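Esterase (Thermotoga maritima, PDB 3DOH) is a thermostable esterase that probably hydrolyses carboxylic esters with an alpha/beta-hydrolase domain, which follows an immunoglobulin-like domain. Local coordinates at residues A[23-28]-A[43-48]; A[147-152]-A[247-252]; A[156-161]-A[220-225]; A[292-297]-A[363-368]; A[322-327]-A[343-348]. All coordinates share one frame; numbering follows the deposited sequence.

Contact 1: A[23-28]-A[43-48]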
# COMPACT_ATOMS: atom_id res chain seq x y z
N CYS A 23 29.03 2.89 -2.90
CA CYS A 23 28.16 3.68 -2.04
C CYS A 23 28.14 5.14 -2.45
O CYS A 23 27.21 5.88 -2.13
CB CYS A 23 28.58 3.55 -0.57
SG CYS A 23 30.19 4.25 -0.24
N ALA A 24 29.15 5.59 -3.17
CA ALA A 24 29.07 6.96 -3.64
C ALA A 24 29.80 7.18 -4.95
O ALA A 24 30.60 6.35 -5.37
CB ALA A 24 29.56 7.91 -2.57
N VAL A 25 29.46 8.26 -5.62
CA VAL A 25 30.16 8.69 -6.80
C VAL A 25 30.56 10.12 -6.50
O VAL A 25 29.72 10.94 -6.11
CB VAL A 25 29.23 8.60 -8.03
CG1 VAL A 25 29.72 9.49 -9.13
CG2 VAL A 25 29.11 7.17 -8.51
N VAL A 26 31.85 10.39 -6.64
CA VAL A 26 32.39 11.74 -6.45
C VAL A 26 32.90 12.36 -7.76
O VAL A 26 33.75 11.78 -8.46
CB VAL A 26 33.55 11.75 -5.42
CG1 VAL A 26 34.26 13.07 -5.41
CG2 VAL A 26 33.04 11.42 -4.02
N ILE A 27 32.39 13.53 -8.09
CA ILE A 27 32.78 14.22 -9.32
C ILE A 27 33.68 15.39 -8.95
O ILE A 27 33.31 16.19 -8.11
CB ILE A 27 31.55 14.75 -10.11
CG1 ILE A 27 30.48 13.64 -10.27
CG2 ILE A 27 32.02 15.41 -11.43
CD1 ILE A 27 29.06 14.09 -10.52
N GLU A 28 34.86 15.47 -9.56
CA GLU A 28 35.74 16.63 -9.36
C GLU A 28 35.51 17.61 -10.50
O GLU A 28 35.89 17.35 -11.65
CB GLU A 28 37.24 16.26 -9.28
CG GLU A 28 38.15 17.50 -9.10
CD GLU A 28 39.61 17.19 -8.70
OE1 GLU A 28 40.25 16.27 -9.26
OE2 GLU A 28 40.12 17.90 -7.82
N PHE A 43 21.17 14.76 -11.18
CA PHE A 43 22.20 13.84 -11.60
C PHE A 43 21.60 12.48 -11.87
O PHE A 43 20.47 12.21 -11.51
CB PHE A 43 23.21 13.73 -10.48
CG PHE A 43 23.91 15.01 -10.15
CD1 PHE A 43 25.15 15.29 -10.71
CD2 PHE A 43 23.35 15.91 -9.26
CE1 PHE A 43 25.83 16.45 -10.40
CE2 PHE A 43 24.02 17.09 -8.94
CZ PHE A 43 25.26 17.36 -9.51
N SER A 44 22.38 11.62 -12.48
CA SER A 44 21.96 10.26 -12.71
C SER A 44 23.15 9.34 -12.49
O SER A 44 24.29 9.70 -12.82
CB SER A 44 21.53 10.13 -14.14
OG SER A 44 21.07 8.83 -14.36
N VAL A 45 22.92 8.16 -11.94
CA VAL A 45 24.02 7.21 -11.80
C VAL A 45 23.57 5.83 -12.28
O VAL A 45 22.49 5.39 -11.93
CB VAL A 45 24.54 7.20 -10.35
CG1 VAL A 45 25.58 6.12 -10.14
CG2 VAL A 45 25.13 8.55 -9.98
N LYS A 46 24.37 5.12 -13.08
CA LYS A 46 23.92 3.80 -13.60
C LYS A 46 25.03 2.79 -13.61
O LYS A 46 26.16 3.18 -13.77
CB LYS A 46 23.32 3.91 -15.01
CG LYS A 46 21.91 4.45 -15.01
CD LYS A 46 21.44 4.87 -16.39
CE LYS A 46 20.04 5.51 -16.33
NZ LYS A 46 19.01 4.66 -15.58
N VAL A 47 24.70 1.52 -13.36
CA VAL A 47 25.67 0.45 -13.51
C VAL A 47 25.36 -0.29 -14.79
O VAL A 47 24.23 -0.29 -15.27
CB VAL A 47 25.60 -0.53 -12.33
CG1 VAL A 47 26.97 -0.68 -11.68
CG2 VAL A 47 24.57 -0.07 -11.31
N LYS A 48 26.38 -0.93 -15.36
CA LYS A 48 26.12 -1.97 -16.36
C LYS A 48 25.95 -3.31 -15.66
O LYS A 48 26.66 -3.65 -14.71
CB LYS A 48 27.22 -2.03 -17.41
CG LYS A 48 26.65 -2.14 -18.85
CD LYS A 48 27.51 -3.04 -19.76
CE LYS A 48 28.55 -2.27 -20.59
NZ LYS A 48 28.09 -2.03 -21.98

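Contact 2: A[147-152]-A[247-252]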
# COMPACT_ATOMS: atom_id res chain seq x y z
N PHE A 147 50.81 -7.62 -0.79
CA PHE A 147 52.08 -8.32 -0.83
C PHE A 147 51.77 -9.71 -1.35
O PHE A 147 50.62 -10.14 -1.32
CB PHE A 147 52.70 -8.40 0.57
CG PHE A 147 53.22 -7.08 1.08
CD1 PHE A 147 54.28 -6.44 0.45
CD2 PHE A 147 52.65 -6.47 2.20
CE1 PHE A 147 54.77 -5.20 0.94
CE2 PHE A 147 53.12 -5.24 2.69
CZ PHE A 147 54.17 -4.61 2.07
N THR A 148 52.80 -10.41 -1.83
CA THR A 148 52.74 -11.86 -2.12
C THR A 148 53.88 -12.50 -1.39
O THR A 148 54.94 -11.89 -1.29
CB THR A 148 52.96 -12.16 -3.58
OG1 THR A 148 52.30 -11.15 -4.35
CG2 THR A 148 52.36 -13.47 -3.92
N PHE A 149 53.69 -13.71 -0.87
CA PHE A 149 54.74 -14.40 -0.20
C PHE A 149 54.95 -15.66 -0.97
O PHE A 149 53.98 -16.28 -1.42
CB PHE A 149 54.32 -14.68 1.24
CG PHE A 149 55.09 -15.78 1.93
CD1 PHE A 149 56.29 -15.51 2.55
CD2 PHE A 149 54.59 -17.07 1.97
CE1 PHE A 149 56.99 -16.51 3.21
CE2 PHE A 149 55.28 -18.08 2.63
CZ PHE A 149 56.48 -17.80 3.24
N LYS A 150 56.22 -16.04 -1.16
CA LYS A 150 56.53 -17.34 -1.78
C LYS A 150 57.10 -18.30 -0.72
O LYS A 150 58.18 -18.09 -0.18
CB LYS A 150 57.42 -17.22 -3.06
CG LYS A 150 58.56 -16.12 -3.06
CD LYS A 150 59.63 -16.38 -4.20
CE LYS A 150 60.49 -15.13 -4.56
NZ LYS A 150 61.83 -15.06 -3.88
N ASP A 151 56.31 -19.32 -0.39
CA ASP A 151 56.66 -20.30 0.63
C ASP A 151 57.85 -21.13 0.12
O ASP A 151 57.69 -21.89 -0.82
CB ASP A 151 55.41 -21.16 0.90
CG ASP A 151 55.65 -22.28 1.93
OD1 ASP A 151 56.77 -22.87 1.94
OD2 ASP A 151 54.71 -22.59 2.71
N PRO A 152 59.04 -20.98 0.73
CA PRO A 152 60.28 -21.53 0.14
C PRO A 152 60.43 -23.05 0.31
O PRO A 152 61.22 -23.69 -0.42
CB PRO A 152 61.39 -20.80 0.92
CG PRO A 152 60.79 -20.60 2.27
CD PRO A 152 59.31 -20.32 2.03
N VAL A 247 50.46 -19.28 5.57
CA VAL A 247 50.03 -18.19 6.49
C VAL A 247 50.86 -18.11 7.79
O VAL A 247 51.26 -17.04 8.24
CB VAL A 247 48.53 -18.33 6.86
CG1 VAL A 247 48.11 -17.31 7.92
CG2 VAL A 247 47.68 -18.22 5.62
N ILE A 248 51.13 -19.25 8.40
CA ILE A 248 51.98 -19.22 9.58
C ILE A 248 53.35 -18.57 9.33
O ILE A 248 53.77 -17.66 10.05
CB ILE A 248 52.15 -20.60 10.19
CG1 ILE A 248 50.77 -21.14 10.56
CG2 ILE A 248 53.05 -20.52 11.39
CD1 ILE A 248 50.06 -20.31 11.62
N LYS A 249 54.02 -19.03 8.28
CA LYS A 249 55.34 -18.52 7.91
C LYS A 249 55.25 -17.03 7.71
O LYS A 249 56.15 -16.30 8.05
CB LYS A 249 55.84 -19.20 6.64
CG LYS A 249 56.22 -20.65 6.85
CD LYS A 249 56.38 -21.35 5.52
CE LYS A 249 56.63 -22.85 5.75
NZ LYS A 249 56.72 -23.63 4.46
N ILE A 250 54.12 -16.57 7.20
CA ILE A 250 53.97 -15.15 6.98
C ILE A 250 53.68 -14.34 8.27
O ILE A 250 54.17 -13.20 8.39
CB ILE A 250 53.14 -14.83 5.70
CG1 ILE A 250 52.22 -13.65 5.83
CG2 ILE A 250 52.30 -16.04 5.21
CD1 ILE A 250 51.30 -13.72 4.64
N ILE A 251 52.99 -14.95 9.24
CA ILE A 251 52.90 -14.35 10.58
C ILE A 251 54.31 -14.10 11.12
O ILE A 251 54.61 -13.02 11.67
CB ILE A 251 52.00 -15.18 11.55
CG1 ILE A 251 50.52 -14.95 11.22
CG2 ILE A 251 52.24 -14.82 13.02
CD1 ILE A 251 49.60 -16.07 11.65
N ARG A 252 55.20 -15.07 10.90
CA ARG A 252 56.60 -14.97 11.38
C ARG A 252 57.39 -13.93 10.65
O ARG A 252 58.21 -13.27 11.26
CB ARG A 252 57.32 -16.31 11.36
CG ARG A 252 56.53 -17.37 12.07
CD ARG A 252 57.38 -18.59 12.42
NE ARG A 252 56.76 -19.32 13.53
CZ ARG A 252 56.37 -20.60 13.46
NH1 ARG A 252 56.58 -21.31 12.33
NH2 ARG A 252 55.80 -21.17 14.53

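Contact 3: A[156-161]-A[220-225]. With SO4 (sulfate ion), chain G.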
# COMPACT_ATOMS: atom_id res chain seq x y z
N VAL A 156 54.06 -22.97 -3.33
CA VAL A 156 52.82 -22.23 -3.14
C VAL A 156 53.08 -20.74 -3.02
O VAL A 156 53.90 -20.30 -2.22
CB VAL A 156 52.06 -22.71 -1.89
CG1 VAL A 156 50.58 -22.37 -2.00
CG2 VAL A 156 52.27 -24.20 -1.68
N GLU A 157 52.38 -19.96 -3.84
CA GLU A 157 52.36 -18.51 -3.70
C GLU A 157 51.06 -17.95 -3.06
O GLU A 157 49.95 -18.28 -3.46
CB GLU A 157 52.68 -17.82 -5.03
CG GLU A 157 53.39 -16.47 -4.82
CD GLU A 157 54.46 -16.13 -5.87
OE1 GLU A 157 54.13 -16.11 -7.10
OE2 GLU A 157 55.62 -15.86 -5.45
N ILE A 158 51.22 -17.12 -2.04
CA ILE A 158 50.07 -16.66 -1.29
C ILE A 158 50.03 -15.15 -1.30
O ILE A 158 50.87 -14.49 -0.69
CB ILE A 158 50.05 -17.20 0.19
CG1 ILE A 158 49.84 -18.73 0.25
CG2 ILE A 158 49.01 -16.46 1.03
CD1 ILE A 158 48.48 -19.21 -0.09
N PRO A 159 49.03 -14.59 -2.00
CA PRO A 159 48.85 -13.14 -1.91
C PRO A 159 48.23 -12.77 -0.55
O PRO A 159 47.40 -13.54 0.00
CB PRO A 159 47.86 -12.84 -3.06
CG PRO A 159 47.65 -14.13 -3.79
CD PRO A 159 47.98 -15.22 -2.83
N TYR A 160 48.65 -11.62 0.00
CA TYR A 160 48.05 -11.12 1.23
C TYR A 160 47.96 -9.61 1.34
O TYR A 160 48.66 -8.87 0.66
CB TYR A 160 48.73 -11.73 2.46
CG TYR A 160 50.15 -11.26 2.72
CD1 TYR A 160 51.25 -11.83 2.04
CD2 TYR A 160 50.40 -10.27 3.68
CE1 TYR A 160 52.57 -11.41 2.31
CE2 TYR A 160 51.69 -9.85 3.97
CZ TYR A 160 52.77 -10.43 3.28
OH TYR A 160 54.04 -9.98 3.59
N ARG A 161 47.04 -9.17 2.17
CA ARG A 161 46.81 -7.76 2.39
C ARG A 161 47.09 -7.56 3.85
O ARG A 161 46.62 -8.35 4.68
CB ARG A 161 45.34 -7.35 2.10
CG ARG A 161 44.79 -7.59 0.71
CD ARG A 161 45.44 -6.76 -0.39
NE ARG A 161 45.11 -5.34 -0.35
CZ ARG A 161 44.55 -4.64 -1.35
NH1 ARG A 161 44.24 -5.19 -2.52
NH2 ARG A 161 44.31 -3.35 -1.16
N GLN A 220 45.04 -14.64 1.14
CA GLN A 220 44.13 -15.27 0.16
C GLN A 220 44.54 -16.66 -0.26
O GLN A 220 45.68 -16.90 -0.64
CB GLN A 220 43.98 -14.44 -1.11
CG GLN A 220 43.13 -15.14 -2.17
CD GLN A 220 42.73 -14.19 -3.29
OE1 GLN A 220 43.56 -13.47 -3.83
NE2 GLN A 220 41.43 -14.18 -3.62
N CYS A 221 43.59 -17.59 -0.20
CA CYS A 221 43.86 -18.99 -0.51
C CYS A 221 43.31 -19.37 -1.88
O CYS A 221 42.30 -18.83 -2.32
CB CYS A 221 43.28 -19.90 0.57
SG CYS A 221 42.83 -21.55 -0.01
N PRO A 222 43.98 -20.31 -2.54
CA PRO A 222 44.04 -20.32 -4.01
C PRO A 222 43.15 -21.41 -4.60
O PRO A 222 43.04 -22.49 -4.03
CB PRO A 222 45.51 -20.63 -4.29
CG PRO A 222 45.96 -21.41 -3.10
CD PRO A 222 45.21 -20.84 -1.93
N PRO A 223 42.52 -21.11 -5.74
CA PRO A 223 41.09 -21.38 -5.92
C PRO A 223 40.77 -22.86 -5.73
O PRO A 223 39.61 -23.21 -5.48
CB PRO A 223 40.85 -20.97 -7.37
CG PRO A 223 41.88 -19.93 -7.64
CD PRO A 223 43.09 -20.34 -6.85
N ASN A 224 41.78 -23.72 -5.85
CA ASN A 224 41.57 -25.16 -5.80
C ASN A 224 42.23 -25.80 -4.59
O ASN A 224 42.59 -26.98 -4.62
CB ASN A 224 42.08 -25.81 -7.09
CG ASN A 224 40.98 -26.02 -8.11
OD1 ASN A 224 40.95 -25.37 -9.16
ND2 ASN A 224 40.06 -26.94 -7.81
N SER A 225 42.38 -25.02 -3.52
CA SER A 225 42.63 -25.58 -2.20
C SER A 225 41.82 -24.84 -1.14
O SER A 225 40.70 -24.40 -1.39
CB SER A 225 44.12 -25.51 -1.86
OG SER A 225 44.41 -26.28 -0.70
S SO4 G . 43.46 -0.86 -3.64
O1 SO4 G . 43.19 -2.25 -3.98
O2 SO4 G . 43.90 -0.20 -4.87
O3 SO4 G . 44.48 -0.75 -2.59
O4 SO4 G . 42.22 -0.22 -3.16

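Contact 4: A[292-297]-A[363-368]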
# COMPACT_ATOMS: atom_id res chain seq x y z
N ILE A 292 38.33 -16.25 17.12
CA ILE A 292 36.88 -16.23 16.85
C ILE A 292 36.62 -17.03 15.56
O ILE A 292 36.69 -16.48 14.44
CB ILE A 292 36.32 -14.78 16.74
CG1 ILE A 292 36.67 -13.98 18.00
CG2 ILE A 292 34.81 -14.77 16.40
CD1 ILE A 292 36.48 -12.44 17.84
N PRO A 293 36.36 -18.33 15.70
CA PRO A 293 35.92 -19.20 14.61
C PRO A 293 34.41 -19.20 14.32
O PRO A 293 33.61 -19.70 15.13
CB PRO A 293 36.33 -20.57 15.10
CG PRO A 293 36.28 -20.48 16.57
CD PRO A 293 36.59 -19.08 16.94
N ILE A 294 34.05 -18.69 13.14
CA ILE A 294 32.67 -18.48 12.74
C ILE A 294 32.28 -19.56 11.74
O ILE A 294 32.96 -19.71 10.72
CB ILE A 294 32.49 -17.09 12.09
CG1 ILE A 294 32.85 -16.02 13.09
CG2 ILE A 294 31.05 -16.86 11.65
CD1 ILE A 294 33.32 -14.79 12.45
N CYS A 295 31.20 -20.27 12.04
CA CYS A 295 30.78 -21.41 11.23
C CYS A 295 31.98 -22.16 10.69
O CYS A 295 32.35 -21.99 9.52
CB CYS A 295 29.89 -20.94 10.08
SG CYS A 295 30.56 -19.56 9.13
N GLY A 296 32.60 -22.98 11.53
CA GLY A 296 33.60 -23.92 11.05
C GLY A 296 33.51 -25.26 11.75
O GLY A 296 32.50 -25.58 12.38
N GLY A 297 34.58 -26.05 11.64
CA GLY A 297 34.58 -27.40 12.17
C GLY A 297 35.98 -27.88 12.52
O GLY A 297 36.96 -27.16 12.33
N ILE A 363 28.23 -12.04 9.48
CA ILE A 363 27.62 -10.71 9.38
C ILE A 363 27.20 -10.09 10.73
O ILE A 363 27.66 -9.02 11.08
CB ILE A 363 26.45 -10.74 8.41
CG1 ILE A 363 26.98 -10.99 6.98
CG2 ILE A 363 25.64 -9.45 8.52
CD1 ILE A 363 25.97 -11.63 6.02
N PRO A 364 26.33 -10.74 11.51
CA PRO A 364 26.12 -10.08 12.80
C PRO A 364 27.34 -10.12 13.69
O PRO A 364 27.50 -9.27 14.58
CB PRO A 364 25.02 -10.91 13.47
CG PRO A 364 24.84 -12.09 12.64
CD PRO A 364 25.51 -11.95 11.35
N THR A 365 28.19 -11.12 13.49
CA THR A 365 29.29 -11.35 14.41
C THR A 365 30.28 -10.20 14.34
O THR A 365 30.63 -9.64 15.36
CB THR A 365 29.96 -12.67 14.11
OG1 THR A 365 28.96 -13.68 14.25
CG2 THR A 365 31.08 -12.94 15.05
N TYR A 366 30.71 -9.84 13.13
CA TYR A 366 31.62 -8.71 12.96
C TYR A 366 30.97 -7.38 13.27
O TYR A 366 31.67 -6.35 13.42
CB TYR A 366 32.31 -8.72 11.58
CG TYR A 366 33.26 -9.89 11.45
CD1 TYR A 366 34.17 -10.17 12.48
CD2 TYR A 366 33.25 -10.74 10.33
CE1 TYR A 366 35.04 -11.26 12.39
CE2 TYR A 366 34.13 -11.85 10.26
CZ TYR A 366 35.01 -12.07 11.29
OH TYR A 366 35.88 -13.13 11.26
N GLU A 367 29.66 -7.39 13.42
CA GLU A 367 28.94 -6.19 13.87
C GLU A 367 28.75 -6.14 15.40
O GLU A 367 28.16 -5.20 15.93
CB GLU A 367 27.62 -5.97 13.08
CG GLU A 367 27.80 -5.65 11.58
CD GLU A 367 28.75 -4.45 11.27
OE1 GLU A 367 28.36 -3.29 11.52
OE2 GLU A 367 29.88 -4.67 10.75
N ASN A 368 29.33 -7.10 16.11
CA ASN A 368 29.18 -7.16 17.56
C ASN A 368 30.33 -6.46 18.33
O ASN A 368 31.46 -6.99 18.42
CB ASN A 368 29.09 -8.63 17.93
CG ASN A 368 28.74 -8.88 19.38
OD1 ASN A 368 29.11 -8.11 20.29
ND2 ASN A 368 28.06 -10.01 19.62

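Contact 5: A[322-327]-A[343-348]. With SO4 (sulfate ion), chain D.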
# COMPACT_ATOMS: atom_id res chain seq x y z
N VAL A 322 27.00 -25.44 6.70
CA VAL A 322 27.85 -25.99 7.72
C VAL A 322 27.02 -26.23 8.98
O VAL A 322 26.71 -25.30 9.72
CB VAL A 322 29.00 -25.02 8.06
CG1 VAL A 322 29.80 -25.54 9.28
CG2 VAL A 322 29.94 -24.79 6.83
N PRO A 323 26.66 -27.50 9.24
CA PRO A 323 25.77 -27.91 10.34
C PRO A 323 26.23 -27.24 11.63
O PRO A 323 27.44 -27.15 11.88
CB PRO A 323 26.02 -29.42 10.47
CG PRO A 323 26.72 -29.86 9.23
CD PRO A 323 27.16 -28.65 8.45
N VAL A 324 25.30 -26.74 12.45
CA VAL A 324 25.68 -25.97 13.65
C VAL A 324 26.36 -26.93 14.65
O VAL A 324 27.16 -26.50 15.52
CB VAL A 324 24.44 -25.26 14.27
CG1 VAL A 324 23.35 -26.28 14.68
CG2 VAL A 324 24.82 -24.38 15.46
N GLU A 325 26.05 -28.23 14.51
CA GLU A 325 26.63 -29.25 15.39
C GLU A 325 28.17 -29.19 15.36
O GLU A 325 28.84 -29.48 16.34
CB GLU A 325 26.08 -30.63 15.03
CG GLU A 325 26.83 -31.80 15.64
CD GLU A 325 26.35 -32.15 17.06
OE1 GLU A 325 26.02 -31.21 17.88
OE2 GLU A 325 26.29 -33.38 17.36
N ASN A 326 28.72 -28.80 14.22
CA ASN A 326 30.13 -28.56 14.09
C ASN A 326 30.72 -27.62 15.14
O ASN A 326 31.81 -27.87 15.64
CB ASN A 326 30.38 -28.03 12.70
CG ASN A 326 30.64 -29.11 11.69
OD1 ASN A 326 31.78 -29.49 11.49
ND2 ASN A 326 29.61 -29.61 11.04
N SER A 327 30.03 -26.53 15.48
CA SER A 327 30.48 -25.65 16.57
C SER A 327 30.12 -26.22 17.93
O SER A 327 30.96 -26.24 18.84
CB SER A 327 29.88 -24.25 16.45
OG SER A 327 30.55 -23.55 15.45
N TYR A 343 30.16 -18.77 23.44
CA TYR A 343 29.35 -19.31 22.38
C TYR A 343 28.03 -18.61 22.31
O TYR A 343 27.21 -18.68 23.25
CB TYR A 343 29.10 -20.81 22.57
CG TYR A 343 28.42 -21.46 21.40
CD1 TYR A 343 28.91 -21.30 20.09
CD2 TYR A 343 27.31 -22.25 21.60
CE1 TYR A 343 28.26 -21.90 19.01
CE2 TYR A 343 26.67 -22.87 20.55
CZ TYR A 343 27.12 -22.71 19.26
OH TYR A 343 26.42 -23.35 18.22
N THR A 344 27.85 -17.91 21.19
CA THR A 344 26.63 -17.30 20.77
C THR A 344 26.16 -18.12 19.57
O THR A 344 26.88 -18.19 18.57
CB THR A 344 26.94 -15.88 20.30
OG1 THR A 344 27.58 -15.19 21.37
CG2 THR A 344 25.68 -15.14 19.90
N GLU A 345 24.99 -18.76 19.66
CA GLU A 345 24.40 -19.48 18.54
C GLU A 345 23.11 -18.82 18.14
O GLU A 345 22.10 -18.93 18.86
CB GLU A 345 24.12 -20.92 18.89
CG GLU A 345 23.55 -21.74 17.74
CD GLU A 345 23.12 -23.15 18.19
OE1 GLU A 345 23.94 -23.90 18.76
OE2 GLU A 345 21.93 -23.51 17.98
N TYR A 346 23.15 -18.13 17.01
CA TYR A 346 21.99 -17.48 16.42
C TYR A 346 20.79 -18.43 16.18
O TYR A 346 20.90 -19.38 15.40
CB TYR A 346 22.39 -16.78 15.10
CG TYR A 346 23.49 -15.75 15.27
CD1 TYR A 346 23.24 -14.55 15.94
CD2 TYR A 346 24.77 -15.97 14.76
CE1 TYR A 346 24.23 -13.58 16.12
CE2 TYR A 346 25.79 -15.01 14.92
CZ TYR A 346 25.50 -13.81 15.61
OH TYR A 346 26.45 -12.85 15.81
N GLU A 347 19.68 -18.16 16.88
CA GLU A 347 18.42 -18.90 16.74
C GLU A 347 17.92 -19.02 15.29
O GLU A 347 18.02 -18.07 14.50
CB GLU A 347 17.30 -18.19 17.50
CG GLU A 347 17.31 -18.29 18.98
CD GLU A 347 16.09 -17.53 19.57
OE1 GLU A 347 16.14 -16.26 19.61
OE2 GLU A 347 15.07 -18.19 19.97
N LYS A 348 17.32 -20.18 15.00
CA LYS A 348 16.56 -20.41 13.77
C LYS A 348 15.70 -19.23 13.44
O LYS A 348 14.98 -18.74 14.31
CB LYS A 348 15.66 -21.63 13.92
CG LYS A 348 14.78 -21.91 12.70
CD LYS A 348 14.23 -23.32 12.69
CE LYS A 348 13.41 -23.52 11.44
NZ LYS A 348 14.30 -23.79 10.29
S SO4 D . 16.20 -22.77 17.77
O1 SO4 D . 16.03 -22.29 19.17
O2 SO4 D . 16.25 -24.20 17.55
O3 SO4 D . 17.40 -22.15 17.20
O4 SO4 D . 14.99 -22.41 17.03

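Contact 1: A[23-28]-A[43-48]
Inside the N-terminal immunoglobulin-like domain, strand 19-29 and strand 43-48 face each other through their side chains, with V25 against V45 and I27 against F43. The strands are not paired; the CA atoms of V25 and V45, the nearest across the two segments, are 8.1 Å apart. Both pairs are purely apolar. V25 and V45 meet tip to tip, one methyl each: V25 CG2 lies 4.0 Å from V45 CG1. The V45 methyl points across because CG1 is anti to the backbone N (chi1 174°). Two residues along each strand, the end of I27 meets the F43 ring obliquely, beside CE1 and CD1. I27 CD1 is 4.0 Å from F43 CE1 and nearly as close to CD1 of the same ring. All four residues are buried. L83 of strand 80-85 packs on F43 and V45, and V112 of strand 110-114 packs on V25, so further strands of the domain line the same interior. Across these two segments the strands are therefore held together by apolar side-chain packing, which depends on shape and on exclusion of water and sets no fixed direction as a polar bond would.

Contact 2: A[147-152]-A[247-252]
F149 and D151 meet helix 242-257 through I250 and K249, where the helix packs on the edge strand 144-150 of the alpha/beta-hydrolase sheet. Apolar packing comes from F149. Its CG is anti to the backbone N (chi1 160°), and the ring reaches toward the helix. I250 CG2 sits over one face of the ring, offset toward the rim, 4.1 Å from F149 CD2. The far end of the ring meets the lysine stem: F149 CZ is 3.7 Å from K249 CB, and the two side chains cross at about a right angle. Y160 of the neighbouring strand 157-163 touches both F149 and I250, so the aromatic ring is packed from the sheet as well.

The charged part lies just past the end of the strand. The K249 chain is extended beyond CG and carries its ammonium group to the carboxylate of D151, forming a salt bridge. The bond to D151 OD1 is the shorter; the one to OD2 is weak. D151 OD1 also accepts a hydrogen bond from the backbone N of T154, which helps to fix the rotation of the carboxylate. The lysine charge and this backbone N-H would probably favour the ionised form of D151. K249 NZ approaches D151 OD1 at 2.6 Å on the syn side, 27° out of the carboxylate plane.

Contact 3: A[156-161]-A[220-225]
At the flat amide of Q220, OE1 lies 4.1 Å from P159 CG, the two side chains crossing obliquely. The Y160 ring and the R161 guanidinium of strand 157-163 have their neighbours at the edge. The Y160 ring has I158 O at its edge, in plane. The R161 guanidinium has a sulfate ion, probably from the crystallisation liquor, at its edge; R161 NH2 is 3.0 Å from sulfate O3 in a weak hydrogen bond. H138 also binds this sulfate.

One backbone bond joins the two segments. Q220 N donates to P159 O over 2.8 Å, nearly straight at 165°. It continues the antiparallel pairing of strands 157-163 and 215-219 into the loop that follows. I158 CD1 packs on this loop, 4.1 Å from P222 CD and 3.7 Å from Q220 O. A type I turn from P222 to S225 comes next.

With CG anti to the backbone N (chi1 175°), the extended Q220 side chain takes its amide to the 185-190 region. There OE1 accepts from N190 N, and NE2 donates to D189 OD1 and E185 O. Both ends of this buried amide are therefore satisfied, which would hold its rotation and tie two loops of the hydrolase domain together.

Contact 4: A[292-297]-A[363-368]
I294 meets T365 and Y366 by apolar packing. I294 and T365 come tip to tip, with I294 CD1 3.9 Å from T365 CG2. The threonine methyl is anti to the backbone N (chi1 -60° for OG1), which turns it to the isoleucine. I292 CG2 touches the same methyl more loosely. The tyrosine approaches I294 obliquely with its phenol end, and I294 CD1 is 3.4 Å from Y366 CZ. Strand 290-294 belongs to the central sheet of the alpha/beta-hydrolase domain, and helix 362-366 covers it here. Y366 touches what is probably the nucleophile elbow, consistent with a contact close to the active site.

The polar atoms of T365 and Y366 find partners outside the two segments. Y366 OH is hydrogen-bonded to T268 OG1 on strand 264-270. A phenylalanine in place of Y366 would probably leave T268 OG1 without this partner and take away the hydroxyl that I294 CD1 touches. T365 OG1 is hydrogen-bonded to S361 O and to Y346 OH.

Contact 5: A[322-327]-A[343-348]
The CG2 methyl of V324 rests against the buried carboxylate of E345 and the Y343 hydroxyl bonded to it. V324 CG2 lies 3.4 Å from Y343 OH and equally far from E345 CD. CG2, anti to the backbone N, is the branch that reaches the strand. The V324 side chain crosses both partners at about a right angle. S327 of helix 325-336 adds a second touch, its CB 3.8 Å from Y343 CE1, oblique to the ring.

The polar pair that V324 touches belongs to strand 341-346. Y343 OH donates to E345 OE1 over 2.6 Å, on the anti side and 21° out of the carboxylate plane. E345 OE2 forms a salt bridge with R328, which follows S327. The buried carboxylate is thus held at both oxygens, and the arginine would probably favour its charged form. The contact packs segment 322-327, which leads into helix 325-336, on the last strand of the beta-alpha-beta unit 311-316, 325-336, 341-346. An alanine in place of E345 would probably leave R328 without its charge partner and the Y343 hydroxyl without its acceptor.

Beyond the strand, K348 N donates to O3 of a sulfate, probably from the crystallisation liquor, over 3.0 Å. R207 of a neighbouring subunit binds the same sulfate. E347 forms a salt bridge with R198 of that subunit.

In the fold
From the N terminus, contact 1 closes a short loop within the immunoglobulin-like domain, about 33 Å or more between centres from every other contact. The remaining four reach the sheet of the hydrolase domain. Contact 2 closes a long loop from edge strand 144-150 to helix 242-257. Contact 3, nested inside it, ties strand 157-163 to the loop after strand 215-219, and the two touch where strands 144-150 and 157-163 pair. After contact 2 has closed, contact 4 joins strand 290-294 to helix 362-366. Contact 5 is nested in that loop, at the other edge strand, 341-346. Contacts 4 and 5 lie about 10 Å apart between centres and also touch, N326 packing on G296 and G297.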